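Local coordinates for envelopment polyprotein (Bovine Schmallenberg virus BH80/Germany/2011, PDB 7A56) that probably drives fusion of the viral envelope with a host-cell membrane during entry, acting as a class II fusion glycoprotein, at residues Ile127-Glu133 with Arg291-Leu296. Numbering follows the deposited sequence.
Sequences INAKHEE and RKDVIL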
ATOM      1  N   ILE A 127       5.018  -5.517  39.498  1.00 29.57           N
ATOM      2  CA  ILE A 127       6.400  -5.140  39.189  1.00 28.53           C
ATOM      3  C   ILE A 127       7.335  -6.091  39.904  1.00 29.58           C
ATOM      4  O   ILE A 127       7.317  -6.161  41.144  1.00 30.53           O
ATOM      5  CB  ILE A 127       6.735  -3.693  39.636  1.00 28.55           C
ATOM      6  CG1 ILE A 127       5.712  -2.713  39.034  1.00 27.02           C
ATOM      7  CG2 ILE A 127       8.186  -3.353  39.282  1.00 25.59           C
ATOM      8  CD1 ILE A 127       5.905  -1.229  39.482  1.00 24.64           C
ATOM      9  N   ASN A 128       8.217  -6.752  39.154  1.00 30.84           N
ATOM     10  CA  ASN A 128       9.372  -7.403  39.775  1.00 32.33           C
ATOM     11  C   ASN A 128      10.428  -6.344  40.063  1.00 32.02           C
ATOM     12  O   ASN A 128      10.784  -5.578  39.168  1.00 31.65           O
ATOM     13  CB  ASN A 128       9.991  -8.452  38.865  1.00 31.97           C
ATOM     14  CG  ASN A 128       9.184  -9.739  38.807  1.00 34.16           C
ATOM     15  OD1 ASN A 128       8.885 -10.348  39.820  1.00 37.83           O
ATOM     16  ND2 ASN A 128       8.868 -10.166  37.618  1.00 37.10           N
ATOM     17  N   ALA A 129      10.944  -6.310  41.297  1.00 31.49           N
ATOM     18  CA  ALA A 129      11.852  -5.237  41.727  1.00 33.09           C
ATOM     19  C   ALA A 129      12.983  -5.783  42.607  1.00 33.46           C
ATOM     20  O   ALA A 129      12.821  -6.763  43.339  1.00 36.86           O
ATOM     21  CB  ALA A 129      11.118  -4.110  42.523  1.00 33.05           C
ATOM     22  N   LYS A 130      14.139  -5.139  42.512  1.00 33.35           N
ATOM     23  CA  LYS A 130      15.220  -5.328  43.470  1.00 33.58           C
ATOM     24  C   LYS A 130      15.693  -3.960  43.939  1.00 31.47           C
ATOM     25  O   LYS A 130      15.615  -2.993  43.189  1.00 31.00           O
ATOM     26  CB  LYS A 130      16.398  -6.093  42.872  1.00 40.10           C
ATOM     27  CG  LYS A 130      15.963  -7.287  42.029  1.00 47.75           C
ATOM     28  CD  LYS A 130      17.078  -8.295  42.013  1.00 57.16           C
ATOM     29  CE  LYS A 130      16.798  -9.469  41.085  1.00 58.71           C
ATOM     30  NZ  LYS A 130      18.073 -10.231  40.963  1.00 62.09           N
ATOM     31  N   HIS A 131      16.199  -3.881  45.178  1.00 30.83           N
ATOM     32  CA  HIS A 131      16.787  -2.603  45.595  1.00 32.09           C
ATOM     33  C   HIS A 131      17.810  -2.836  46.687  1.00 33.35           C
ATOM     34  O   HIS A 131      17.804  -3.869  47.379  1.00 34.91           O
ATOM     35  CB  HIS A 131      15.733  -1.589  46.084  1.00 33.63           C
ATOM     36  CG  HIS A 131      15.191  -1.909  47.437  1.00 39.51           C
ATOM     37  ND1 HIS A 131      14.178  -2.823  47.631  1.00 42.64           N
ATOM     38  CD2 HIS A 131      15.525  -1.449  48.674  1.00 45.78           C
ATOM     39  CE1 HIS A 131      13.902  -2.909  48.922  1.00 44.34           C
ATOM     40  NE2 HIS A 131      14.705  -2.083  49.577  1.00 45.28           N
ATOM     41  N   GLU A 132      18.712  -1.864  46.827  1.00 34.52           N
ATOM     42  CA  GLU A 132      19.686  -1.839  47.912  1.00 37.16           C
ATOM     43  C   GLU A 132      19.862  -0.401  48.393  1.00 34.93           C
ATOM     44  O   GLU A 132      19.527   0.559  47.698  1.00 33.24           O
ATOM     45  CB  GLU A 132      21.058  -2.360  47.481  1.00 43.43           C
ATOM     46  CG  GLU A 132      21.037  -3.559  46.588  1.00 51.01           C
ATOM     47  CD  GLU A 132      21.376  -4.845  47.293  1.00 58.07           C
ATOM     48  OE1 GLU A 132      21.624  -5.847  46.571  1.00 60.86           O
ATOM     49  OE2 GLU A 132      21.377  -4.866  48.552  1.00 62.04           O
ATOM     50  N   GLU A 133      20.444  -0.250  49.564  1.00 36.98           N
ATOM     51  CA  GLU A 133      20.883   1.083  49.960  1.00 36.41           C
ATOM     52  C   GLU A 133      22.270   0.987  50.558  1.00 37.07           C
ATOM     53  O   GLU A 133      22.651  -0.057  51.077  1.00 34.87           O
ATOM     54  CB  GLU A 133      19.922   1.782  50.950  1.00 37.97           C
ATOM     55  CG  GLU A 133      19.799   1.221  52.301  1.00 39.46           C
ATOM     56  CD  GLU A 133      18.843   2.063  53.163  1.00 37.99           C
ATOM     57  OE1 GLU A 133      17.620   1.890  53.001  1.00 35.75           O
ATOM     58  OE2 GLU A 133      19.299   2.908  53.972  1.00 34.34           O
ATOM     59  N   ARG A 291      16.246   0.616  57.460  1.00 33.58           N
ATOM     60  CA  ARG A 291      16.306   0.806  56.018  1.00 34.27           C
ATOM     61  C   ARG A 291      15.082   1.561  55.528  1.00 32.02           C
ATOM     62  O   ARG A 291      13.998   1.433  56.107  1.00 32.77           O
ATOM     63  CB  ARG A 291      16.397  -0.555  55.313  1.00 37.65           C
ATOM     64  CG  ARG A 291      17.803  -1.102  55.299  1.00 48.28           C
ATOM     65  CD  ARG A 291      17.846  -2.574  54.913  1.00 61.34           C
ATOM     66  NE  ARG A 291      19.235  -3.042  54.891  1.00 74.05           N
ATOM     67  CZ  ARG A 291      20.012  -3.200  55.972  1.00 86.27           C
ATOM     68  NH1 ARG A 291      19.559  -2.925  57.198  1.00 88.97           N
ATOM     69  NH2 ARG A 291      21.264  -3.629  55.831  1.00 89.70           N
ATOM     70  N   LYS A 292      15.281   2.407  54.501  1.00 28.66           N
ATOM     71  CA  LYS A 292      14.179   3.124  53.853  1.00 27.82           C
ATOM     72  C   LYS A 292      13.238   2.160  53.131  1.00 30.98           C
ATOM     73  O   LYS A 292      13.647   1.083  52.685  1.00 29.44           O
ATOM     74  CB  LYS A 292      14.728   4.167  52.852  1.00 26.66           C
ATOM     75  CG  LYS A 292      15.680   5.189  53.607  1.00 28.19           C
ATOM     76  CD  LYS A 292      16.883   5.600  52.697  1.00 27.69           C
ATOM     77  CE  LYS A 292      17.985   6.275  53.585  1.00 29.96           C
ATOM     78  NZ  LYS A 292      18.232   5.556  54.845  1.00 32.29           N
ATOM     79  N   ASP A 293      11.964   2.555  53.029  1.00 31.00           N
ATOM     80  CA  ASP A 293      10.990   1.832  52.182  1.00 31.31           C
ATOM     81  C   ASP A 293      10.968   2.428  50.798  1.00 31.18           C
ATOM     82  O   ASP A 293      10.773   3.636  50.649  1.00 29.43           O
ATOM     83  CB  ASP A 293       9.579   1.887  52.766  1.00 35.66           C
ATOM     84  CG  ASP A 293       9.498   1.359  54.182  1.00 42.88           C
ATOM     85  OD1 ASP A 293      10.066   0.289  54.496  1.00 46.03           O
ATOM     86  OD2 ASP A 293       8.847   2.018  55.018  1.00 45.80           O
ATOM     87  N   VAL A 294      11.084   1.564  49.776  1.00 30.29           N
ATOM     88  CA  VAL A 294      11.013   1.960  48.378  1.00 31.82           C
ATOM     89  C   VAL A 294       9.552   2.035  47.973  1.00 32.89           C
ATOM     90  O   VAL A 294       8.789   1.097  48.231  1.00 30.94           O
ATOM     91  CB  VAL A 294      11.790   0.956  47.513  1.00 31.09           C
ATOM     92  CG1 VAL A 294      11.521   1.153  46.032  1.00 28.45           C
ATOM     93  CG2 VAL A 294      13.303   1.092  47.823  1.00 33.89           C
ATOM     94  N   ILE A 295       9.141   3.171  47.398  1.00 29.15           N
ATOM     95  CA  ILE A 295       7.784   3.316  46.867  1.00 30.24           C
ATOM     96  C   ILE A 295       7.912   3.316  45.359  1.00 28.08           C
ATOM     97  O   ILE A 295       8.598   4.170  44.792  1.00 28.68           O
ATOM     98  CB  ILE A 295       7.081   4.586  47.377  1.00 31.54           C
ATOM     99  CG1 ILE A 295       7.392   4.851  48.882  1.00 35.09           C
ATOM    100  CG2 ILE A 295       5.521   4.528  47.020  1.00 33.73           C
ATOM    101  CD1 ILE A 295       6.600   4.044  49.828  1.00 36.11           C
ATOM    102  N   LEU A 296       7.341   2.300  44.691  1.00 28.10           N
ATOM    103  CA  LEU A 296       7.513   2.127  43.267  1.00 29.64           C
ATOM    104  C   LEU A 296       6.102   2.076  42.676  1.00 29.41           C
ATOM    105  O   LEU A 296       5.374   1.110  42.910  1.00 29.81           O
ATOM    106  CB  LEU A 296       8.313   0.856  42.993  1.00 34.24           C
ATOM    107  CG  LEU A 296       9.045   0.755  41.677  1.00 38.16           C
ATOM    108  CD1 LEU A 296      10.158   1.813  41.699  1.00 37.70           C
ATOM    109  CD2 LEU A 296       9.630  -0.634  41.641  1.00 39.82           C
TER
HETATM  110  O   HOH W   1      13.522  -1.820  52.321  1.00 39.37           O
HETATM  111  O   HOH W   2      16.087   0.210  51.695  1.00 29.82           O
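Glu133 reaches across to Lys292 and takes hold of it twice, a compact example of how one carboxylate can tie two layers of a beta-rich domain together where their backbones stay apart. Its OE1 accepts the backbone N-H of Lys292 through the syn lone pair, at 2.8 Å from Lys292 N and with a bent N-H...O angle of 145°. Its OE2 forms a salt bridge with Lys292 NZ at 3.0 Å, the ammonium lying 24° out of the carboxylate plane. With chi1 at 67° and the chain extended beyond CG, Glu133 carries its carboxylate across to Lys292, whose chain, kinked at its second and fourth torsions, crosses the glutamate at about a right angle. Two waters donate to the carbonyl oxygen of Lys292; one also bonds His131 NE2, the other donates to Glu133 OE1. The aliphatic part of Arg291 packs against OE1, and buried Lys292 NZ also bonds the carbonyl of Cys162.

Beside this grip, Val294 CG2 lies over one face of the exposed His131 imidazole, 3.7 Å from the ring centroid, a CH-pi contact displaced toward CD2 and CG. The looser end lies beyond: Leu296 CD2 touches Ile127 CG2 and exposed Ala129 CB, each at 3.9 Å, a sparse apolar patch.

The axes of segments 127-133 and 293-296 come within 9.0 Å without backbone-to-backbone pairing; 127-133 pairs with 172-183 here, and 293-296 with 281-285. The junction lies far from the chain centre, probably in domain II, the elongated domain that carries the fusion loops at its tip in class II fusion proteins. With two N-H donors, one of them cationic, and a water on its oxygens, Glu133 is probably held as a carboxylate, making the junction polar and directional at one end and merely van der Waals at the other.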